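Local structure of tricorn protease (Thermoplasma acidophilum, 1K32) at residues A[743-747]-A[748-752]; A[833-836]-A[837-840]. The protein is a serine protease that cleaves peptides, probably proteasome products whose entry is likely to be gated by its beta-propeller domains. All coordinates share one frame; numbering follows the deposited sequence.

The two contacts illustrate how short-range side-chain pairing follows its place in the fold. Contact 1 is a surface feature, the tip of the antiparallel hairpin 741-746/749-755 in the PDZ domain; contact 2 is buried, a run of helix 830-848 packed against other elements on several sides. Their centres lie about 24 Å apart and they share no strand or helix, although Arg833 of contact 2 reaches Asp742, at the base of the same hairpin. Backbone bonds tie each together, cross-strand in one and one helical turn apart in the other. Contact 1 adds mainly apolar and CH-pi packing, whereas contact 2 joins a CH-pi contact to a buried salt bridge.

Contact 1 of 2, residues A[743-747]-A[748-752]; sequences FKLDG and DHYVV
Backbone bonding between Lys744 and Val751 sets the register of this two-residue beta hairpin. Lys744 N donates to Val751 O (3.0 Å), and Val751 N returns a nearly straight bond to Lys744 O (2.9 Å, 172° at the hydrogen). Nearer the turn, Asp746 N reaches His749 O at 2.7 Å, while the reverse bond from His749 N to Asp746 O is weak. A type II' turn from Asp746 to His749 reverses the chain, with Gly747 supplying the positive phi (79°) its first corner requires.

Apolar contacts occupy the face that carries Phe743, Leu745, Tyr750 and Val752. Leu745 CD2 sits over the centre of the Tyr750 ring, 4.2 Å from its centroid, a CH-pi contact; CG anti to the Leu745 backbone N (chi1 -171°) places the branch, and the turn at chi2 then sets CD2 over the ring. Farther from the turn, Phe743 CB comes within 4.0 Å of Tyr750 CD2, and Val752 CG2 lies at the edge of the Phe743 ring. Across the strands on the other face, Lys744 CB meets Val751 CG1 at 3.9 Å.

The chemistry implies two roles: cross-strand main-chain bonds fix the pairing, while Tyr750, its ring under Leu745, bonds through OH to Ile144 O and Leu745 N to Asn145 OD1, joining the PDZ hairpin to the start of strand 145-148.

Contact 2 of 2, residues A[833-836]-A[837-840]; sequences RYRS and WVEA
Successive turns of the alpha helix 830-848 form this contact, and the spacing of four residues governs both its backbone and its side chains. Val838 N donates to Tyr834 O at 2.9 Å and Glu839 N to Arg835 O at 2.8 Å, the latter almost straight at 171°; equivalent bonds link Trp837 to Arg833 and Ala840 to Ser836.

Arg835 and Glu839, both buried, lie side by side and form a salt bridge. The guanidinium turns its end to one oxygen, NH1 and NH2 standing 3.0 and 3.1 Å from Glu839 OE2, which lies near the guanidinium plane. That plane is 85° from the carboxylate: OE2 receives NH2 on its anti lone pair, whereas NH1 approaches from above the carboxylate plane. Bends at chi2 (-80°) and chi3 curl the arginine forward over the next turn to reach this oxygen. Glu839 OE1 pairs with Arg842, and Arg835 NE with Glu765, so acid and base alternate from Glu765 to Arg842. With an alanine at Glu839 the carboxylate is gone, and Arg842 and the NH1/NH2 end of Arg835 would probably lose this partner, NE still held by Glu765.

Val838 CG2 rests over one face of the Tyr834 ring, toward its rim, 3.3 Å from CZ. Beyond the helix, Tyr834 OH bonds to His857 ND1, Trp837 meets His857 edge-to-face, and Val838 packs on Leu872, so this flank packs against both strand 853-857 and helix 863-876.

Contact 1 of 2, residues A[743-747]-A[748-752]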
loop_
_atom_site.group_PDB
_atom_site.type_symbol
_atom_site.label_atom_id
_atom_site.label_comp_id
_atom_site.label_asym_id
_atom_site.label_seq_id
_atom_site.Cartn_x
_atom_site.Cartn_y
_atom_site.Cartn_z
ATOM N N PHE A 743 -57.331 -13.756 7.820
ATOM C CA PHE A 743 -57.591 -14.870 8.737
ATOM C C PHE A 743 -59.013 -14.883 9.275
ATOM O O PHE A 743 -59.614 -13.833 9.501
ATOM C CB PHE A 743 -56.620 -14.841 9.917
ATOM C CG PHE A 743 -55.201 -14.586 9.527
ATOM C CD1 PHE A 743 -54.609 -13.347 9.785
ATOM C CD2 PHE A 743 -54.454 -15.569 8.887
ATOM C CE1 PHE A 743 -53.298 -13.095 9.412
ATOM C CE2 PHE A 743 -53.136 -15.324 8.507
ATOM C CZ PHE A 743 -52.555 -14.079 8.769
ATOM N N LYS A 744 -59.532 -16.090 9.489
ATOM C CA LYS A 744 -60.878 -16.290 10.009
ATOM C C LYS A 744 -60.803 -17.311 11.148
ATOM O O LYS A 744 -60.308 -18.427 10.965
ATOM C CB LYS A 744 -61.789 -16.805 8.887
ATOM C CG LYS A 744 -63.219 -17.105 9.291
ATOM C CD LYS A 744 -63.979 -17.744 8.120
ATOM C CE LYS A 744 -65.374 -18.230 8.518
ATOM N NZ LYS A 744 -66.044 -18.996 7.420
ATOM N N LEU A 745 -61.272 -16.918 12.328
ATOM C CA LEU A 745 -61.257 -17.807 13.479
ATOM C C LEU A 745 -62.354 -18.843 13.281
ATOM O O LEU A 745 -63.536 -18.514 13.321
ATOM C CB LEU A 745 -61.498 -16.997 14.765
ATOM C CG LEU A 745 -61.340 -17.599 16.168
ATOM C CD1 LEU A 745 -62.541 -18.431 16.524
ATOM C CD2 LEU A 745 -60.058 -18.413 16.243
ATOM N N ASP A 746 -61.956 -20.089 13.042
ATOM C CA ASP A 746 -62.907 -21.180 12.835
ATOM C C ASP A 746 -62.729 -22.183 13.977
ATOM O O ASP A 746 -61.828 -23.025 13.949
ATOM C CB ASP A 746 -62.634 -21.857 11.492
ATOM C CG ASP A 746 -63.657 -22.930 11.155
ATOM O OD1 ASP A 746 -63.936 -23.799 12.012
ATOM O OD2 ASP A 746 -64.178 -22.906 10.016
ATOM N N GLY A 747 -63.591 -22.093 14.982
ATOM C CA GLY A 747 -63.453 -22.977 16.120
ATOM C C GLY A 747 -62.353 -22.386 16.978
ATOM O O GLY A 747 -62.419 -21.221 17.371
ATOM N N ASP A 748 -61.318 -23.160 17.259
ATOM C CA ASP A 748 -60.232 -22.639 18.082
ATOM C C ASP A 748 -58.983 -22.360 17.241
ATOM O O ASP A 748 -57.917 -22.078 17.778
ATOM C CB ASP A 748 -59.879 -23.652 19.151
ATOM C CG ASP A 748 -59.185 -24.849 18.571
ATOM O OD1 ASP A 748 -59.791 -25.495 17.690
ATOM O OD2 ASP A 748 -58.035 -25.126 18.972
ATOM N N HIS A 749 -59.120 -22.449 15.924
ATOM C CA HIS A 749 -58.002 -22.222 15.020
ATOM C C HIS A 749 -58.281 -21.160 13.973
ATOM O O HIS A 749 -59.413 -21.000 13.513
ATOM C CB HIS A 749 -57.653 -23.508 14.267
ATOM C CG HIS A 749 -57.006 -24.561 15.108
ATOM N ND1 HIS A 749 -55.711 -24.455 15.567
ATOM C CD2 HIS A 749 -57.458 -25.766 15.527
ATOM C CE1 HIS A 749 -55.391 -25.553 16.230
ATOM N NE2 HIS A 749 -56.433 -26.364 16.220
ATOM N N TYR A 750 -57.230 -20.446 13.593
ATOM C CA TYR A 750 -57.340 -19.449 12.545
ATOM C C TYR A 750 -57.076 -20.177 11.242
ATOM O O TYR A 750 -56.098 -20.929 11.137
ATOM C CB TYR A 750 -56.282 -18.349 12.672
ATOM C CG TYR A 750 -56.550 -17.298 13.716
ATOM C CD1 TYR A 750 -55.815 -17.270 14.901
ATOM C CD2 TYR A 750 -57.514 -16.307 13.510
ATOM C CE1 TYR A 750 -56.023 -16.292 15.849
ATOM C CE2 TYR A 750 -57.729 -15.310 14.461
ATOM C CZ TYR A 750 -56.974 -15.311 15.626
ATOM O OH TYR A 750 -57.131 -14.322 16.558
ATOM N N VAL A 751 -57.943 -19.964 10.258
ATOM C CA VAL A 751 -57.764 -20.557 8.940
ATOM C C VAL A 751 -57.438 -19.413 7.975
ATOM O O VAL A 751 -57.962 -18.301 8.118
ATOM C CB VAL A 751 -59.049 -21.264 8.450
ATOM C CG1 VAL A 751 -60.195 -20.273 8.374
ATOM C CG2 VAL A 751 -58.817 -21.885 7.079
ATOM N N VAL A 752 -56.556 -19.668 7.016
ATOM C CA VAL A 752 -56.220 -18.649 6.028
ATOM C C VAL A 752 -57.406 -18.582 5.072
ATOM O O VAL A 752 -57.559 -19.431 4.194
ATOM C CB VAL A 752 -54.953 -19.020 5.241
ATOM C CG1 VAL A 752 -54.691 -17.979 4.149
ATOM C CG2 VAL A 752 -53.772 -19.102 6.184
#

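Contact 2 of 2, residues A[833-836]-A[837-840]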
loop_
_atom_site.group_PDB
_atom_site.type_symbol
_atom_site.label_atom_id
_atom_site.label_comp_id
_atom_site.label_asym_id
_atom_site.label_seq_id
_atom_site.Cartn_x
_atom_site.Cartn_y
_atom_site.Cartn_z
ATOM N N ARG A 833 -52.269 -6.419 -1.845
ATOM C CA ARG A 833 -53.727 -6.448 -1.896
ATOM C C ARG A 833 -54.239 -5.682 -3.115
ATOM O O ARG A 833 -55.213 -6.084 -3.738
ATOM C CB ARG A 833 -54.321 -5.845 -0.613
ATOM C CG ARG A 833 -54.177 -6.728 0.625
ATOM C CD ARG A 833 -54.579 -6.007 1.917
ATOM N NE ARG A 833 -54.253 -6.826 3.083
ATOM C CZ ARG A 833 -55.009 -7.823 3.531
ATOM N NH1 ARG A 833 -54.620 -8.520 4.582
ATOM N NH2 ARG A 833 -56.166 -8.102 2.951
ATOM N N TYR A 834 -53.575 -4.582 -3.453
ATOM C CA TYR A 834 -53.957 -3.766 -4.613
ATOM C C TYR A 834 -53.756 -4.512 -5.938
ATOM O O TYR A 834 -54.655 -4.567 -6.786
ATOM C CB TYR A 834 -53.139 -2.472 -4.660
ATOM C CG TYR A 834 -53.296 -1.743 -5.975
ATOM C CD1 TYR A 834 -54.509 -1.141 -6.313
ATOM C CD2 TYR A 834 -52.265 -1.734 -6.916
ATOM C CE1 TYR A 834 -54.700 -0.554 -7.551
ATOM C CE2 TYR A 834 -52.442 -1.147 -8.169
ATOM C CZ TYR A 834 -53.663 -0.561 -8.480
ATOM O OH TYR A 834 -53.859 -0.003 -9.717
ATOM N N ARG A 835 -52.568 -5.066 -6.136
ATOM C CA ARG A 835 -52.304 -5.795 -7.376
ATOM C C ARG A 835 -53.202 -7.037 -7.489
ATOM O O ARG A 835 -53.681 -7.360 -8.578
ATOM C CB ARG A 835 -50.814 -6.155 -7.472
ATOM C CG ARG A 835 -49.893 -4.933 -7.634
ATOM C CD ARG A 835 -49.833 -4.410 -9.071
ATOM N NE ARG A 835 -49.417 -5.490 -9.953
ATOM C CZ ARG A 835 -50.177 -6.013 -10.905
ATOM N NH1 ARG A 835 -49.706 -7.019 -11.623
ATOM N NH2 ARG A 835 -51.381 -5.507 -11.168
ATOM N N SER A 836 -53.448 -7.726 -6.374
ATOM C CA SER A 836 -54.342 -8.892 -6.406
ATOM C C SER A 836 -55.740 -8.424 -6.874
ATOM O O SER A 836 -56.382 -9.068 -7.697
ATOM C CB SER A 836 -54.419 -9.533 -5.011
ATOM O OG SER A 836 -55.609 -10.284 -4.819
ATOM N N TRP A 837 -56.192 -7.293 -6.342
ATOM C CA TRP A 837 -57.492 -6.717 -6.710
ATOM C C TRP A 837 -57.511 -6.391 -8.205
ATOM O O TRP A 837 -58.451 -6.742 -8.922
ATOM C CB TRP A 837 -57.745 -5.435 -5.894
ATOM C CG TRP A 837 -59.075 -4.766 -6.186
ATOM C CD1 TRP A 837 -60.297 -5.082 -5.647
ATOM C CD2 TRP A 837 -59.306 -3.667 -7.083
ATOM N NE1 TRP A 837 -61.267 -4.246 -6.151
ATOM C CE2 TRP A 837 -60.688 -3.367 -7.031
ATOM C CE3 TRP A 837 -58.477 -2.906 -7.925
ATOM C CZ2 TRP A 837 -61.262 -2.332 -7.788
ATOM C CZ3 TRP A 837 -59.048 -1.876 -8.679
ATOM C CH2 TRP A 837 -60.429 -1.601 -8.605
ATOM N N VAL A 838 -56.474 -5.708 -8.681
ATOM C CA VAL A 838 -56.384 -5.372 -10.101
ATOM C C VAL A 838 -56.378 -6.628 -10.980
ATOM O O VAL A 838 -57.123 -6.708 -11.956
ATOM C CB VAL A 838 -55.110 -4.556 -10.405
ATOM C CG1 VAL A 838 -54.892 -4.450 -11.911
ATOM C CG2 VAL A 838 -55.232 -3.173 -9.804
ATOM N N GLU A 839 -55.534 -7.605 -10.648
ATOM C CA GLU A 839 -55.456 -8.833 -11.452
ATOM C C GLU A 839 -56.760 -9.624 -11.469
ATOM O O GLU A 839 -57.073 -10.284 -12.470
ATOM C CB GLU A 839 -54.314 -9.734 -10.973
ATOM C CG GLU A 839 -52.907 -9.192 -11.257
ATOM C CD GLU A 839 -52.647 -8.912 -12.741
ATOM O OE1 GLU A 839 -52.872 -9.809 -13.584
ATOM O OE2 GLU A 839 -52.203 -7.789 -13.073
ATOM N N ALA A 840 -57.513 -9.560 -10.368
ATOM C CA ALA A 840 -58.803 -10.241 -10.269
ATOM C C ALA A 840 -59.796 -9.538 -11.204
ATOM O O ALA A 840 -60.541 -10.183 -11.932
ATOM C CB ALA A 840 -59.318 -10.201 -8.821
#